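Phosphoinositol-specific phospholipase C (Pseudomonas sp., PDB 5FYP) probably cleaves phosphoinositides as a calcium-dependent phospholipase C, hydrolysing the bond between the diacylglycerol and the phosphoinositol headgroup. Local coordinates at residues L49-A57 with H65-G73. Numbering follows the deposited sequence.
With CA (calcium ion), chain I.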
loop_
_atom_site.group_PDB
_atom_site.type_symbol
_atom_site.label_atom_id
_atom_site.label_comp_id
_atom_site.label_asym_id
_atom_site.label_seq_id
_atom_site.Cartn_x
_atom_site.Cartn_y
_atom_site.Cartn_z
ATOM N N LEU A 49 5.811 -3.389 -4.499
ATOM C CA LEU A 49 7.190 -3.827 -4.402
ATOM C C LEU A 49 7.273 -4.983 -3.430
ATOM O O LEU A 49 6.844 -4.844 -2.289
ATOM C CB LEU A 49 8.104 -2.681 -3.918
ATOM C CG LEU A 49 8.265 -1.542 -4.900
ATOM C CD1 LEU A 49 8.728 -0.270 -4.239
ATOM C CD2 LEU A 49 9.202 -1.946 -6.038
ATOM N N ASP A 50 7.900 -6.099 -3.846
ATOM C CA ASP A 50 8.221 -7.193 -2.930
ATOM C C ASP A 50 9.653 -6.998 -2.457
ATOM O O ASP A 50 10.567 -6.873 -3.298
ATOM C CB ASP A 50 8.129 -8.554 -3.632
ATOM C CG ASP A 50 6.709 -8.972 -3.991
ATOM O OD1 ASP A 50 5.753 -8.326 -3.566
ATOM O OD2 ASP A 50 6.580 -9.982 -4.729
ATOM N N PHE A 51 9.868 -6.992 -1.132
ATOM C CA PHE A 51 11.203 -6.643 -0.649
ATOM C C PHE A 51 11.736 -7.643 0.354
ATOM O O PHE A 51 11.030 -8.148 1.234
ATOM C CB PHE A 51 11.257 -5.188 -0.153
ATOM C CG PHE A 51 10.550 -4.912 1.151
ATOM C CD1 PHE A 51 9.173 -4.700 1.236
ATOM C CD2 PHE A 51 11.288 -4.775 2.322
ATOM C CE1 PHE A 51 8.562 -4.390 2.438
ATOM C CE2 PHE A 51 10.686 -4.441 3.517
ATOM C CZ PHE A 51 9.329 -4.258 3.582
ATOM N N TRP A 52 13.022 -7.915 0.178
ATOM C CA TRP A 52 13.771 -8.974 0.880
ATOM C C TRP A 52 14.906 -8.353 1.648
ATOM O O TRP A 52 15.567 -7.405 1.190
ATOM C CB TRP A 52 14.327 -9.973 -0.149
ATOM C CG TRP A 52 13.270 -10.719 -0.913
ATOM C CD1 TRP A 52 12.527 -10.271 -1.958
ATOM C CD2 TRP A 52 12.803 -12.042 -0.636
ATOM N NE1 TRP A 52 11.625 -11.232 -2.334
ATOM C CE2 TRP A 52 11.776 -12.330 -1.546
ATOM C CE3 TRP A 52 13.154 -13.007 0.303
ATOM C CZ2 TRP A 52 11.083 -13.538 -1.534
ATOM C CZ3 TRP A 52 12.468 -14.206 0.316
ATOM C CH2 TRP A 52 11.440 -14.457 -0.593
ATOM N N ASP A 53 15.178 -8.906 2.824
ATOM C CA ASP A 53 16.342 -8.490 3.601
ATOM C C ASP A 53 17.652 -9.001 3.001
ATOM O O ASP A 53 18.682 -8.340 3.040
ATOM C CB ASP A 53 16.221 -9.026 5.031
ATOM C CG ASP A 53 15.258 -8.217 5.877
ATOM O OD1 ASP A 53 14.121 -7.957 5.427
ATOM O OD2 ASP A 53 15.677 -7.764 6.970
ATOM N N GLN A 54 17.613 -10.236 2.499
ATOM C CA GLN A 54 18.820 -10.958 2.077
ATOM C C GLN A 54 18.875 -11.065 0.544
ATOM O O GLN A 54 17.862 -10.937 -0.135
ATOM C CB GLN A 54 18.827 -12.369 2.681
ATOM C CG GLN A 54 18.653 -12.482 4.168
ATOM C CD GLN A 54 19.832 -11.971 4.908
ATOM O OE1 GLN A 54 20.935 -11.853 4.361
ATOM N NE2 GLN A 54 19.604 -11.598 6.144
ATOM N N ARG A 55 20.066 -11.323 0.017
ATOM C CA ARG A 55 20.271 -11.511 -1.431
ATOM C C ARG A 55 19.641 -12.802 -1.896
ATOM O O ARG A 55 19.122 -12.884 -3.010
ATOM C CB ARG A 55 21.775 -11.497 -1.733
ATOM C CG ARG A 55 22.129 -11.626 -3.216
ATOM C CD ARG A 55 23.631 -11.528 -3.457
ATOM N NE ARG A 55 24.083 -10.152 -3.230
ATOM C CZ ARG A 55 23.852 -9.077 -4.019
ATOM N NH1 ARG A 55 23.156 -9.164 -5.172
ATOM N NH2 ARG A 55 24.338 -7.875 -3.653
ATOM N N ASP A 56 19.694 -13.809 -1.050
ATOM C CA ASP A 56 18.924 -15.027 -1.204
ATOM C C ASP A 56 18.115 -15.234 0.065
ATOM O O ASP A 56 17.711 -14.268 0.639
ATOM C CB ASP A 56 19.809 -16.219 -1.635
ATOM C CG ASP A 56 20.916 -16.560 -0.648
ATOM O OD1 ASP A 56 20.878 -16.089 0.515
ATOM O OD2 ASP A 56 21.833 -17.287 -1.078
ATOM N N ALA A 57 17.807 -16.460 0.452
ATOM C CA ALA A 57 17.018 -16.709 1.645
ATOM C C ALA A 57 17.792 -16.566 2.942
ATOM O O ALA A 57 17.180 -16.446 3.996
ATOM C CB ALA A 57 16.390 -18.104 1.564
ATOM N N HIS A 65 19.202 -1.303 3.972
ATOM C CA HIS A 65 19.051 -1.697 2.573
ATOM C C HIS A 65 18.170 -2.908 2.466
ATOM O O HIS A 65 18.246 -3.779 3.309
ATOM C CB HIS A 65 20.461 -2.078 2.070
ATOM C CG HIS A 65 20.506 -2.794 0.748
ATOM N ND1 HIS A 65 20.301 -4.155 0.573
ATOM C CD2 HIS A 65 20.773 -2.301 -0.479
ATOM C CE1 HIS A 65 20.395 -4.446 -0.717
ATOM N NE2 HIS A 65 20.725 -3.336 -1.370
ATOM N N TRP A 66 17.358 -2.958 1.412
ATOM C CA TRP A 66 16.578 -4.155 1.089
ATOM C C TRP A 66 16.633 -4.373 -0.424
ATOM O O TRP A 66 16.797 -3.419 -1.179
ATOM C CB TRP A 66 15.115 -4.041 1.538
ATOM C CG TRP A 66 14.905 -4.044 3.053
ATOM C CD1 TRP A 66 14.497 -5.123 3.788
ATOM C CD2 TRP A 66 15.024 -2.946 3.978
ATOM N NE1 TRP A 66 14.353 -4.761 5.094
ATOM C CE2 TRP A 66 14.667 -3.436 5.246
ATOM C CE3 TRP A 66 15.411 -1.609 3.855
ATOM C CZ2 TRP A 66 14.686 -2.637 6.370
ATOM C CZ3 TRP A 66 15.430 -0.811 4.990
ATOM C CH2 TRP A 66 15.080 -1.330 6.218
ATOM N N PHE A 67 16.448 -5.632 -0.834
ATOM C CA PHE A 67 16.412 -6.031 -2.240
ATOM C C PHE A 67 14.969 -6.063 -2.722
ATOM O O PHE A 67 14.047 -6.256 -1.914
ATOM C CB PHE A 67 16.981 -7.424 -2.410
ATOM C CG PHE A 67 18.418 -7.561 -2.040
ATOM C CD1 PHE A 67 18.789 -7.863 -0.726
ATOM C CD2 PHE A 67 19.425 -7.438 -2.987
ATOM C CE1 PHE A 67 20.122 -8.026 -0.381
ATOM C CE2 PHE A 67 20.758 -7.594 -2.658
ATOM C CZ PHE A 67 21.107 -7.902 -1.365
ATOM N N VAL A 68 14.772 -5.966 -4.039
ATOM C CA VAL A 68 13.446 -6.121 -4.642
ATOM C C VAL A 68 13.527 -7.215 -5.700
ATOM O O VAL A 68 14.257 -7.092 -6.688
ATOM C CB VAL A 68 12.908 -4.809 -5.215
ATOM C CG1 VAL A 68 11.665 -5.024 -6.061
ATOM C CG2 VAL A 68 12.632 -3.812 -4.098
ATOM N N ARG A 69 12.725 -8.260 -5.483
ATOM C CA ARG A 69 12.617 -9.409 -6.388
ATOM C C ARG A 69 11.413 -10.233 -5.965
ATOM O O ARG A 69 10.899 -10.058 -4.841
ATOM C CB ARG A 69 13.865 -10.288 -6.351
ATOM C CG ARG A 69 14.086 -10.981 -5.014
ATOM C CD ARG A 69 15.281 -11.915 -5.083
ATOM N NE ARG A 69 15.491 -12.612 -3.806
ATOM C CZ ARG A 69 16.094 -12.083 -2.758
ATOM N NH1 ARG A 69 16.675 -10.891 -2.832
ATOM N NH2 ARG A 69 16.114 -12.761 -1.593
ATOM N N HIS A 70 11.024 -11.176 -6.814
ATOM C CA HIS A 70 9.897 -12.025 -6.498
ATOM C C HIS A 70 10.272 -13.263 -5.675
ATOM O O HIS A 70 9.632 -13.549 -4.666
ATOM C CB HIS A 70 9.188 -12.445 -7.774
ATOM C CG HIS A 70 7.905 -13.191 -7.547
ATOM N ND1 HIS A 70 7.736 -14.500 -7.897
ATOM C CD2 HIS A 70 6.765 -12.833 -6.926
ATOM C CE1 HIS A 70 6.521 -14.901 -7.577
ATOM N NE2 HIS A 70 5.915 -13.912 -6.972
ATOM N N ASN A 71 11.277 -13.986 -6.130
ATOM C CA ASN A 71 11.582 -15.283 -5.546
ATOM C C ASN A 71 12.645 -15.227 -4.458
ATOM O O ASN A 71 13.387 -14.277 -4.393
ATOM C CB ASN A 71 12.011 -16.240 -6.645
ATOM C CG ASN A 71 10.918 -16.454 -7.680
ATOM O OD1 ASN A 71 11.124 -16.235 -8.859
ATOM N ND2 ASN A 71 9.718 -16.784 -7.220
ATOM N N PRO A 72 12.694 -16.249 -3.576
ATOM C CA PRO A 72 13.702 -16.229 -2.509
ATOM C C PRO A 72 15.125 -16.140 -2.993
ATOM O O PRO A 72 15.944 -15.510 -2.339
ATOM C CB PRO A 72 13.500 -17.558 -1.773
ATOM C CG PRO A 72 12.174 -18.068 -2.164
ATOM C CD PRO A 72 11.707 -17.322 -3.398
ATOM N N GLY A 73 15.420 -16.772 -4.119
ATOM C CA GLY A 73 16.777 -16.656 -4.725
ATOM C C GLY A 73 17.793 -17.760 -4.309
ATOM O O GLY A 73 18.964 -17.814 -4.807
HETATM CA CA CA I . 3.603 -9.133 -3.876
HETATM O O HOH W 1 4.347 -11.418 -4.158
HETATM O O HOH W 2 13.718 -6.041 7.718
HETATM O O HOH W 3 19.889 -5.919 2.722
HETATM O O HOH W 4 22.042 -17.453 -3.801
HETATM O O HOH W 5 1.628 -10.482 -4.099
#
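The guanidinium of Arg69 lies flat on one face of the Trp52 indole, the planes 24° apart, with CZ 4.0 Å from the centroid of the five-membered ring, a cation-pi stack. Farther along that face, Pro72 sets its CA over the six-membered ring in a CH-pi contact. At the indole edge, NE1 donates to Arg69 O at 2.9 Å, meeting the oxygen from above its carbonyl plane. Arg55 O sits over the opposite face of the guanidinium, 3.1 Å from CZ of Arg69, while in the guanidinium plane NH1 and NH2 of Arg69 both grip Gln54 O, each at 2.9 Å. NH2 also donates to Pro72 O and NH1 to Gly79 O, so that one buried cation ties several backbone carbonyls together. With chi1 at 66°, CG of Arg69 stands between the backbone N and the carbonyl carbon, and the extended chain beyond it crosses the indole at about a right angle. An alanine in place of Trp52, lacking NE1 and the indole, would probably leave Arg69 O in need of another donor and one face of the guanidinium without its stacking partner. The cluster sits at the end of the antiparallel pairing of edge strand 67-68 with strand 46-52, in the TIM-barrel-like fold of the family; Trp52 and Phe67 form the hydrogen-bonded pair, their N and O atoms bonded reciprocally. CA of Arg55 lies over one face of the Phe67 ring, 3.8 Å from the ring centroid. On the face of the sheet bearing Phe51 and Val68, the Phe51 edge meets the Trp66 face, a T-shaped pair at 81°. Trp66 NE1 donates to a water that also bonds Asp53 OD2, itself salt-bridged to Arg131. Earlier on strand 46-52, Asp50 OD1 binds calcium at 2.3 Å alongside Asn27, Glu48 and Asp119, and OD2 bonds Tyr29 and a calcium-bound water.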